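Twitching motility pilus retraction protein (Geobacter sulfurreducens PCA, PDB 5ZFQ) is a hexameric ATPase motor of the type IV pilus that probably couples ATP hydrolysis to pilus retraction and twitching motility. Local coordinates at residues Q31-L36 against S105-N110; A168-I173 against Y190-K195; T242-G247 against S283-G288; V361-S366 against E371-L376. All blocks are in the same frame, centred on the assembly; numbering follows the deposited sequence.

Contact 1: residues Q31-L36 against S105-N110; sequences QLLTEL and SRFRGN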
# COMPACT_ATOMS: atom_id res chain seq x y z
N GLN A 31 -40.50 -11.93 29.03
CA GLN A 31 -41.87 -12.07 28.52
C GLN A 31 -41.92 -12.21 27.01
O GLN A 31 -42.60 -13.09 26.48
CB GLN A 31 -42.71 -10.88 28.93
CG GLN A 31 -43.02 -10.82 30.38
CD GLN A 31 -43.78 -9.56 30.74
OE1 GLN A 31 -43.18 -8.49 30.91
NE2 GLN A 31 -45.10 -9.66 30.86
N LEU A 32 -41.21 -11.32 26.31
CA LEU A 32 -41.30 -11.30 24.86
C LEU A 32 -40.72 -12.56 24.22
O LEU A 32 -41.30 -13.12 23.29
CB LEU A 32 -40.61 -10.04 24.30
CG LEU A 32 -41.39 -8.72 24.51
CD1 LEU A 32 -40.66 -7.52 23.90
CD2 LEU A 32 -42.81 -8.82 23.94
N LEU A 33 -39.58 -13.03 24.72
CA LEU A 33 -38.92 -14.19 24.14
C LEU A 33 -39.68 -15.45 24.54
O LEU A 33 -39.78 -16.40 23.76
CB LEU A 33 -37.46 -14.28 24.59
CG LEU A 33 -36.56 -13.12 24.14
CD1 LEU A 33 -35.33 -13.00 25.04
CD2 LEU A 33 -36.15 -13.32 22.68
N THR A 34 -40.20 -15.44 25.76
CA THR A 34 -41.00 -16.55 26.24
C THR A 34 -42.17 -16.69 25.30
O THR A 34 -42.44 -17.77 24.78
CB THR A 34 -41.47 -16.35 27.69
OG1 THR A 34 -40.34 -16.42 28.57
CG2 THR A 34 -42.46 -17.42 28.08
N GLU A 35 -42.82 -15.57 25.03
CA GLU A 35 -43.91 -15.53 24.07
C GLU A 35 -43.48 -16.09 22.70
O GLU A 35 -44.18 -16.93 22.13
CB GLU A 35 -44.42 -14.09 23.92
CG GLU A 35 -45.37 -13.91 22.77
CD GLU A 35 -46.81 -14.19 23.14
OE1 GLU A 35 -47.07 -15.26 23.74
OE2 GLU A 35 -47.68 -13.34 22.80
N LEU A 36 -42.34 -15.62 22.20
CA LEU A 36 -41.76 -16.09 20.95
C LEU A 36 -41.64 -17.61 20.90
O LEU A 36 -42.13 -18.25 19.96
CB LEU A 36 -40.38 -15.47 20.74
CG LEU A 36 -39.55 -15.98 19.54
CD1 LEU A 36 -40.15 -15.63 18.13
CD2 LEU A 36 -38.10 -15.50 19.65
N SER A 105 -34.46 -20.78 26.37
CA SER A 105 -33.69 -21.10 25.17
C SER A 105 -32.42 -20.28 25.04
O SER A 105 -32.23 -19.30 25.75
CB SER A 105 -34.55 -20.90 23.91
OG SER A 105 -33.87 -21.38 22.75
N ARG A 106 -31.56 -20.71 24.11
CA ARG A 106 -30.43 -19.91 23.66
C ARG A 106 -30.93 -19.04 22.50
O ARG A 106 -31.75 -19.49 21.69
CB ARG A 106 -29.27 -20.80 23.22
CG ARG A 106 -28.29 -21.25 24.32
CD ARG A 106 -27.44 -20.08 24.85
NE ARG A 106 -26.02 -20.47 24.90
CZ ARG A 106 -24.98 -19.63 24.80
NH1 ARG A 106 -25.15 -18.32 24.67
NH2 ARG A 106 -23.74 -20.13 24.84
N PHE A 107 -30.47 -17.79 22.44
CA PHE A 107 -30.87 -16.92 21.34
C PHE A 107 -29.67 -16.31 20.66
O PHE A 107 -28.61 -16.21 21.25
CB PHE A 107 -31.80 -15.81 21.85
CG PHE A 107 -33.05 -16.33 22.51
CD1 PHE A 107 -33.05 -16.68 23.85
CD2 PHE A 107 -34.22 -16.48 21.78
CE1 PHE A 107 -34.21 -17.17 24.47
CE2 PHE A 107 -35.37 -16.96 22.40
CZ PHE A 107 -35.36 -17.30 23.74
N ARG A 108 -29.84 -15.91 19.40
CA ARG A 108 -28.94 -14.93 18.79
C ARG A 108 -29.67 -13.59 18.79
O ARG A 108 -30.88 -13.53 18.57
CB ARG A 108 -28.54 -15.34 17.38
CG ARG A 108 -27.65 -16.52 17.33
CD ARG A 108 -26.69 -16.35 16.21
NE ARG A 108 -25.86 -15.15 16.32
CZ ARG A 108 -24.67 -15.12 16.92
NH1 ARG A 108 -24.19 -16.23 17.50
NH2 ARG A 108 -23.97 -13.98 16.97
N GLY A 109 -28.94 -12.52 19.06
CA GLY A 109 -29.52 -11.20 19.04
C GLY A 109 -28.74 -10.31 18.10
O GLY A 109 -27.51 -10.46 17.95
N ASN A 110 -29.44 -9.40 17.42
CA ASN A 110 -28.74 -8.38 16.66
C ASN A 110 -29.33 -7.01 16.89
O ASN A 110 -30.53 -6.80 16.72
CB ASN A 110 -28.75 -8.71 15.18
CG ASN A 110 -27.91 -7.74 14.38
OD1 ASN A 110 -28.43 -6.75 13.87
ND2 ASN A 110 -26.61 -7.99 14.31

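Contact 2: residues A168-I173 against Y190-K195; sequences AIIDKI and YLHPHK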
# COMPACT_ATOMS: atom_id res chain seq x y z
N ALA A 168 -25.42 -30.79 11.26
CA ALA A 168 -25.85 -32.19 11.31
C ALA A 168 -24.65 -33.13 11.25
O ALA A 168 -24.60 -34.16 11.92
CB ALA A 168 -26.80 -32.48 10.17
N ILE A 169 -23.67 -32.75 10.44
CA ILE A 169 -22.43 -33.51 10.31
C ILE A 169 -21.68 -33.54 11.65
O ILE A 169 -21.25 -34.60 12.11
CB ILE A 169 -21.52 -32.92 9.21
CG1 ILE A 169 -22.07 -33.28 7.83
CG2 ILE A 169 -20.10 -33.43 9.37
CD1 ILE A 169 -21.46 -32.50 6.69
N ILE A 170 -21.54 -32.37 12.27
CA ILE A 170 -20.80 -32.28 13.51
C ILE A 170 -21.53 -33.02 14.63
O ILE A 170 -20.89 -33.72 15.44
CB ILE A 170 -20.55 -30.81 13.90
CG1 ILE A 170 -19.47 -30.23 12.98
CG2 ILE A 170 -20.10 -30.71 15.35
CD1 ILE A 170 -19.53 -28.74 12.83
N ASP A 171 -22.86 -32.90 14.65
CA ASP A 171 -23.67 -33.61 15.63
C ASP A 171 -23.43 -35.11 15.54
O ASP A 171 -23.29 -35.79 16.57
CB ASP A 171 -25.15 -33.32 15.42
CG ASP A 171 -26.03 -33.97 16.47
OD1 ASP A 171 -25.71 -33.91 17.69
OD2 ASP A 171 -27.05 -34.57 16.08
N LYS A 172 -23.38 -35.63 14.32
CA LYS A 172 -23.17 -37.05 14.09
C LYS A 172 -21.77 -37.46 14.58
O LYS A 172 -21.61 -38.53 15.17
CB LYS A 172 -23.34 -37.39 12.62
CG LYS A 172 -23.08 -38.86 12.32
CD LYS A 172 -23.08 -39.16 10.82
CE LYS A 172 -22.89 -40.65 10.54
NZ LYS A 172 -24.01 -41.52 11.07
N ILE A 173 -20.79 -36.60 14.32
CA ILE A 173 -19.42 -36.85 14.72
C ILE A 173 -19.31 -36.88 16.23
O ILE A 173 -18.72 -37.79 16.81
CB ILE A 173 -18.48 -35.79 14.15
CG1 ILE A 173 -18.37 -35.94 12.64
CG2 ILE A 173 -17.10 -35.86 14.80
CD1 ILE A 173 -17.62 -34.81 11.97
N TYR A 190 -25.40 -23.00 15.28
CA TYR A 190 -25.96 -24.07 16.09
C TYR A 190 -25.00 -24.50 17.19
O TYR A 190 -23.81 -24.67 16.93
CB TYR A 190 -26.35 -25.26 15.19
CG TYR A 190 -27.44 -24.89 14.19
CD1 TYR A 190 -28.79 -24.93 14.57
CD2 TYR A 190 -27.13 -24.45 12.90
CE1 TYR A 190 -29.79 -24.56 13.70
CE2 TYR A 190 -28.16 -24.08 12.01
CZ TYR A 190 -29.47 -24.14 12.43
OH TYR A 190 -30.51 -23.77 11.59
N LEU A 191 -25.50 -24.64 18.41
CA LEU A 191 -24.62 -25.01 19.53
C LEU A 191 -24.54 -26.52 19.74
O LEU A 191 -25.48 -27.26 19.41
CB LEU A 191 -25.07 -24.32 20.82
CG LEU A 191 -24.93 -22.80 20.81
CD1 LEU A 191 -25.78 -22.13 21.88
CD2 LEU A 191 -23.48 -22.40 20.96
N HIS A 192 -23.42 -26.99 20.25
CA HIS A 192 -23.24 -28.42 20.48
C HIS A 192 -22.84 -28.71 21.92
O HIS A 192 -21.80 -28.24 22.40
CB HIS A 192 -22.20 -29.01 19.52
CG HIS A 192 -22.59 -28.90 18.07
ND1 HIS A 192 -23.40 -29.83 17.44
CD2 HIS A 192 -22.24 -28.00 17.11
CE1 HIS A 192 -23.56 -29.49 16.17
NE2 HIS A 192 -22.87 -28.39 15.95
N PRO A 193 -23.65 -29.51 22.62
CA PRO A 193 -23.30 -30.02 23.95
C PRO A 193 -22.22 -31.07 23.79
O PRO A 193 -22.07 -31.61 22.69
CB PRO A 193 -24.61 -30.64 24.43
CG PRO A 193 -25.23 -31.17 23.16
CD PRO A 193 -24.86 -30.17 22.07
N HIS A 194 -21.46 -31.39 24.83
CA HIS A 194 -20.56 -32.52 24.68
C HIS A 194 -21.40 -33.80 24.63
O HIS A 194 -22.32 -33.99 25.44
CB HIS A 194 -19.54 -32.62 25.81
CG HIS A 194 -18.74 -31.37 26.01
ND1 HIS A 194 -17.94 -30.84 25.02
CD2 HIS A 194 -18.64 -30.53 27.07
CE1 HIS A 194 -17.38 -29.73 25.47
NE2 HIS A 194 -17.78 -29.52 26.71
N LYS A 195 -21.10 -34.66 23.68
CA LYS A 195 -21.65 -36.01 23.71
C LYS A 195 -20.48 -36.96 23.95
O LYS A 195 -20.03 -37.07 25.09
CB LYS A 195 -22.44 -36.31 22.44
CG LYS A 195 -23.69 -35.43 22.36
CD LYS A 195 -24.63 -35.77 21.24
CE LYS A 195 -25.80 -34.81 21.24
NZ LYS A 195 -26.77 -35.05 20.11
O HOH W 1 -24.07 -32.08 18.97

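Contact 3: residues T242-G247 against S283-G288; sequences TLAETG and SFVLEG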
# COMPACT_ATOMS: atom_id res chain seq x y z
N THR A 242 -3.50 -27.90 5.65
CA THR A 242 -2.53 -28.39 6.60
C THR A 242 -3.19 -29.36 7.57
O THR A 242 -2.68 -30.46 7.81
CB THR A 242 -1.89 -27.21 7.34
OG1 THR A 242 -1.13 -26.46 6.40
CG2 THR A 242 -1.00 -27.68 8.50
N LEU A 243 -4.34 -28.97 8.10
CA LEU A 243 -5.09 -29.84 8.99
C LEU A 243 -5.42 -31.15 8.27
O LEU A 243 -5.20 -32.25 8.81
CB LEU A 243 -6.36 -29.11 9.48
CG LEU A 243 -6.13 -28.04 10.56
CD1 LEU A 243 -7.22 -27.01 10.56
CD2 LEU A 243 -6.07 -28.68 11.92
N ALA A 244 -5.89 -31.03 7.03
CA ALA A 244 -6.35 -32.17 6.24
C ALA A 244 -5.20 -33.11 5.86
O ALA A 244 -5.39 -34.32 5.82
CB ALA A 244 -7.07 -31.68 4.98
N GLU A 245 -4.03 -32.54 5.57
CA GLU A 245 -2.82 -33.33 5.25
C GLU A 245 -2.27 -34.13 6.42
O GLU A 245 -1.57 -35.12 6.22
CB GLU A 245 -1.70 -32.43 4.74
CG GLU A 245 -1.54 -32.35 3.24
CD GLU A 245 -0.31 -31.53 2.85
OE1 GLU A 245 -0.37 -30.28 3.01
OE2 GLU A 245 0.71 -32.12 2.41
N THR A 246 -2.56 -33.68 7.64
CA THR A 246 -1.92 -34.23 8.82
C THR A 246 -2.87 -34.99 9.73
O THR A 246 -2.72 -35.00 10.96
CB THR A 246 -1.22 -33.11 9.62
OG1 THR A 246 -2.16 -32.06 9.91
CG2 THR A 246 -0.05 -32.55 8.83
N GLY A 247 -3.84 -35.66 9.13
CA GLY A 247 -4.67 -36.60 9.86
C GLY A 247 -5.85 -36.01 10.59
O GLY A 247 -6.53 -36.70 11.35
N SER A 283 -5.72 -33.11 -4.34
CA SER A 283 -5.99 -34.42 -4.90
C SER A 283 -5.84 -35.46 -3.80
O SER A 283 -6.55 -36.47 -3.78
CB SER A 283 -5.06 -34.75 -6.09
OG SER A 283 -3.68 -34.70 -5.75
N PHE A 284 -4.94 -35.18 -2.86
CA PHE A 284 -4.64 -36.09 -1.77
C PHE A 284 -5.69 -36.03 -0.64
O PHE A 284 -6.15 -37.08 -0.16
CB PHE A 284 -3.23 -35.78 -1.22
CG PHE A 284 -2.88 -36.53 0.03
CD1 PHE A 284 -3.26 -37.86 0.21
CD2 PHE A 284 -2.14 -35.91 1.03
CE1 PHE A 284 -2.93 -38.56 1.37
CE2 PHE A 284 -1.81 -36.60 2.20
CZ PHE A 284 -2.21 -37.93 2.36
N VAL A 285 -6.08 -34.82 -0.22
CA VAL A 285 -6.82 -34.66 1.03
C VAL A 285 -8.34 -34.46 0.86
O VAL A 285 -9.10 -34.71 1.80
CB VAL A 285 -6.26 -33.46 1.88
CG1 VAL A 285 -4.76 -33.58 2.10
CG2 VAL A 285 -6.62 -32.14 1.25
N LEU A 286 -8.77 -34.02 -0.32
CA LEU A 286 -10.20 -33.78 -0.59
C LEU A 286 -10.98 -35.07 -0.48
O LEU A 286 -10.64 -36.07 -1.12
CB LEU A 286 -10.39 -33.19 -1.99
CG LEU A 286 -11.65 -32.38 -2.32
CD1 LEU A 286 -11.90 -31.27 -1.30
CD2 LEU A 286 -11.52 -31.79 -3.72
N GLU A 287 -12.01 -35.08 0.37
CA GLU A 287 -12.80 -36.29 0.58
C GLU A 287 -14.23 -36.07 0.14
O GLU A 287 -15.02 -37.01 0.06
CB GLU A 287 -12.76 -36.75 2.05
CG GLU A 287 -11.42 -37.36 2.48
CD GLU A 287 -11.01 -38.58 1.64
OE1 GLU A 287 -11.91 -39.29 1.11
OE2 GLU A 287 -9.78 -38.81 1.49
N GLY A 288 -14.55 -34.82 -0.18
CA GLY A 288 -15.90 -34.51 -0.63
C GLY A 288 -16.21 -33.03 -0.74
O GLY A 288 -15.69 -32.19 0.00

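Contact 4: residues V361-S366 against E371-L376; sequences VAMARS and ELKQML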
# COMPACT_ATOMS: atom_id res chain seq x y z
N VAL A 361 -37.94 -22.18 -12.21
CA VAL A 361 -36.92 -22.05 -11.19
C VAL A 361 -35.79 -23.04 -11.46
O VAL A 361 -34.61 -22.67 -11.41
CB VAL A 361 -37.52 -22.27 -9.80
CG1 VAL A 361 -36.45 -22.15 -8.73
CG2 VAL A 361 -38.63 -21.26 -9.58
N ALA A 362 -36.14 -24.28 -11.79
CA ALA A 362 -35.13 -25.28 -12.09
C ALA A 362 -34.21 -24.83 -13.22
O ALA A 362 -32.99 -24.82 -13.08
CB ALA A 362 -35.78 -26.62 -12.43
N MET A 363 -34.80 -24.42 -14.34
CA MET A 363 -34.04 -24.06 -15.53
C MET A 363 -33.22 -22.80 -15.34
O MET A 363 -32.17 -22.65 -15.98
CB MET A 363 -34.96 -23.87 -16.73
CG MET A 363 -35.67 -25.11 -17.28
SD MET A 363 -34.42 -26.26 -18.01
CE MET A 363 -33.68 -25.22 -19.31
N ALA A 364 -33.67 -21.87 -14.48
CA ALA A 364 -32.89 -20.65 -14.24
C ALA A 364 -31.62 -20.99 -13.48
O ALA A 364 -30.56 -20.44 -13.74
CB ALA A 364 -33.71 -19.60 -13.47
N ARG A 365 -31.74 -21.90 -12.52
CA ARG A 365 -30.65 -22.27 -11.65
C ARG A 365 -29.65 -23.14 -12.37
O ARG A 365 -28.48 -23.19 -12.00
CB ARG A 365 -31.18 -23.00 -10.41
CG ARG A 365 -30.11 -23.46 -9.46
CD ARG A 365 -29.10 -22.34 -9.11
NE ARG A 365 -28.05 -22.85 -8.23
CZ ARG A 365 -27.00 -23.55 -8.65
NH1 ARG A 365 -26.82 -23.81 -9.95
NH2 ARG A 365 -26.11 -23.97 -7.75
N SER A 366 -30.11 -23.83 -13.40
CA SER A 366 -29.26 -24.75 -14.14
C SER A 366 -28.06 -24.06 -14.78
O SER A 366 -28.20 -23.04 -15.47
CB SER A 366 -30.08 -25.48 -15.21
OG SER A 366 -29.32 -26.49 -15.83
N GLU A 371 -28.61 -29.58 -21.10
CA GLU A 371 -28.46 -30.90 -20.47
C GLU A 371 -29.71 -31.31 -19.71
O GLU A 371 -30.21 -32.42 -19.89
CB GLU A 371 -27.25 -30.93 -19.54
CG GLU A 371 -27.20 -32.18 -18.67
CD GLU A 371 -25.84 -32.40 -18.02
OE1 GLU A 371 -24.83 -32.43 -18.75
OE2 GLU A 371 -25.79 -32.55 -16.77
N LEU A 372 -30.22 -30.41 -18.87
CA LEU A 372 -31.43 -30.69 -18.08
C LEU A 372 -32.64 -30.99 -18.97
O LEU A 372 -33.35 -31.95 -18.71
CB LEU A 372 -31.74 -29.53 -17.13
CG LEU A 372 -32.79 -29.82 -16.05
CD1 LEU A 372 -32.36 -31.03 -15.21
CD2 LEU A 372 -33.13 -28.62 -15.15
N LYS A 373 -32.90 -30.19 -20.01
CA LYS A 373 -33.94 -30.61 -20.98
C LYS A 373 -33.69 -32.02 -21.53
O LYS A 373 -34.62 -32.84 -21.58
CB LYS A 373 -34.07 -29.64 -22.16
CG LYS A 373 -33.95 -28.20 -21.81
CD LYS A 373 -35.32 -27.59 -22.16
CE LYS A 373 -35.67 -26.37 -21.41
NZ LYS A 373 -36.66 -26.60 -20.24
N GLN A 374 -32.44 -32.30 -21.91
CA GLN A 374 -32.10 -33.60 -22.47
C GLN A 374 -32.48 -34.74 -21.50
O GLN A 374 -33.07 -35.76 -21.91
CB GLN A 374 -30.61 -33.64 -22.82
CG GLN A 374 -30.25 -34.47 -24.08
CD GLN A 374 -31.10 -34.11 -25.30
OE1 GLN A 374 -30.99 -33.01 -25.86
NE2 GLN A 374 -31.96 -35.04 -25.71
N MET A 375 -32.16 -34.54 -20.22
CA MET A 375 -32.52 -35.49 -19.17
C MET A 375 -34.03 -35.61 -19.02
O MET A 375 -34.56 -36.70 -18.81
CB MET A 375 -31.91 -35.09 -17.83
CG MET A 375 -30.40 -35.22 -17.78
SD MET A 375 -29.68 -34.33 -16.38
CE MET A 375 -30.22 -35.32 -14.99
N LEU A 376 -34.72 -34.48 -19.12
CA LEU A 376 -36.15 -34.48 -18.88
C LEU A 376 -36.88 -35.20 -20.02
O LEU A 376 -37.95 -35.79 -19.81
CB LEU A 376 -36.66 -33.05 -18.70
CG LEU A 376 -36.27 -32.43 -17.35
CD1 LEU A 376 -36.41 -30.91 -17.40
CD2 LEU A 376 -37.11 -33.03 -16.23

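Contact 1: residues Q31-L36 against S105-N110
L33 and L36, almost one turn apart on helix 29-38, meet F107 on strand 105-114, whose extended backbone runs through the antiparallel sheet and pairs with F99 of strand 94-101. This is the helix-on-sheet layer of the N-terminal, PAS-like domain of retraction ATPases, and it illustrates how an aromatic residue from a strand can supply part of the apolar layer between helix and sheet. The CB of F107 points toward the helix, and with CG anti to the carbonyl carbon (chi1 -58°) the ring reaches the helix surface. L33 does most of the touching. Its CD2 methyl lies over one ring face, 4.0 Å from the centroid of F107 and 24° off the ring normal, a CH-pi contact displaced toward the rim. The nearest ring atom is CE2 of F107, 3.7 Å from L33 CD2, while L33 CB is 3.8 Å from CZ of F107. L36 contributes less: only its CD2 comes near the ring. Both leucines also rest on L44 of strand 43-46; L33 adds F99 and L36 adds V124, so the apolar layer spreads over several strands. An alanine in place of F107 would probably leave L33 CD2 and L36 CD2 without the ring they rest on and open a gap between helix and sheet. The guanidinium of R108 is engaged away from the helix, in salt bridges with D96 and E203. The second leucine approaches the ring obliquely, its CD2 lying 4.1 Å from F107 CE2.

Contact 2: residues A168-I173 against Y190-K195
D171 meets K195 and a water, while its neighbour I170 meets H192, joining helix 162-176 to the loop between strands 180-185 and 198-203. The helix follows a glycine-rich loop with the pattern of a Walker A motif, so the contact lies on the RecA-like ATPase core. The CB of D171 is 4.2 Å from CE1 of H192, a loose approach to the ring. CG stands anti to the backbone N (chi1 -176°), which carries the carboxylate past the ring to the lysine. There OD1 accepts a hydrogen bond from K195, with NZ 2.9 Å from D171 OD1 on the syn lone pair, the hydrogen-bonded half of a salt bridge at the solvent edge; OD2 of D171 is left 4.1 Å from that nitrogen. OD1 also accepts from the water, whose oxygen is 2.8 Å from D171 OD1. The same water lies in the plane of the imidazole at its edge, 2.8 Å from H192 ND1. I170 secures one face of that ring: its CG2 sits over the centre, 3.7 Å from the centroid of H192 and 12° off the normal, a CH-pi contact. Q201 binds the backbone N of H192, and R115 of the third subunit binds its carbonyl. One carboxylate oxygen collects a charged donor and a water, so the loop is held to the helix by an ion pair, a solvent bridge and a methyl on one face of the ring.

Contact 3: residues T242-G247 against S283-G288
Within the RecA-like ATPase domain, A244 and E245, at the C-terminal end of helix 234-245, meet V285 at the point where helix 275-285 gives way to strand 286-296. The example shows how a small residue lets two elements come close: A244 CB lies 3.7 Å from V285 CB, and V285 CG2 is 3.8 Å from the same alanine methyl. The other valine branch is turned to the neighbouring residue, since CG1 is anti to the carbonyl carbon (chi1 -53°), and it reaches E245, whose CG is 3.6 Å from V285 CG1. The aliphatic stem of E245 also passes F284 obliquely, at 4.2 Å from CG to CD2 of F284. Its carboxylate does not turn to these apolar groups; OE1 accepts a hydrogen bond from Q281. The helix end is closed by T246, whose OG1 donates to the carbonyl O of T242 at 2.7 Å, and G247 then takes a positive phi of 85°, where a side chain would meet the preceding carbonyl. L151 of strand 150-155 packs against both A244 and V285, and T242 touches T158 of the third subunit. The result is a layer of helix against a mixed, mostly parallel sheet, as in the RecA-like core of secretion ATPases.

Contact 4: residues V361-S366 against E371-L376
No ring or planar polar group takes part where M363, A362 and S366 meet L372: the surfaces are methyls, a thioether sulfur, a methylene and a hydroxyl, with no faces or edges to occupy. The helices 359-365 and 369-377, joined by a short turn, make a helical hairpin near the C-terminus. Their short segments run at 137°, well short of antiparallel, with axes 10.9 Å apart at closest. L372 is the central side chain of the contact: its CG is anti to the backbone N (chi1 -167°), which sends the isobutyl group toward the first helix. There L372 CD2 lies 3.9 Å from M363 SD and 4.3 Å from A362 CB, while its own CB is 4.1 Å from S366 OG. That hydroxyl has its polar partner elsewhere, in N345 OD1. The bend at chi2 (-66°) lays M363 SD alongside the leucine methyl. A glycine in place of M363 would probably leave L372 CD2 without cover on that side and open a gap between the helices. The lysine end of K373 also lies near this methionine, but the modelled approach is doubtful. Around the hairpin, A362 packs on L352, and M375 and L376 on F349 of helix 344-353, V361 rests on L295 of strand 286-296, and A364 touches R317 of the second subunit.

How the contacts relate
The four contacts follow one another along the chain, passing from the N-terminal domain through the ATPase core to the C-terminal helices. Contacts 1 and 2 touch where the two domains meet: R106 NE lies 3.5 Å from L191 CD1. Contacts 2 and 3 share the ATPase domain, their nearest atoms about 9 Å apart. Contact 2 lies by the likely Walker A loop of its own chain, with Y190 on S163, and contact 3 by that of the third subunit, with T242 on T158. Contacts 3 and 4, with centres about 33 Å apart within one chain, are brought together at a subunit interface, where F284 packs on R365 of the neighbouring subunit.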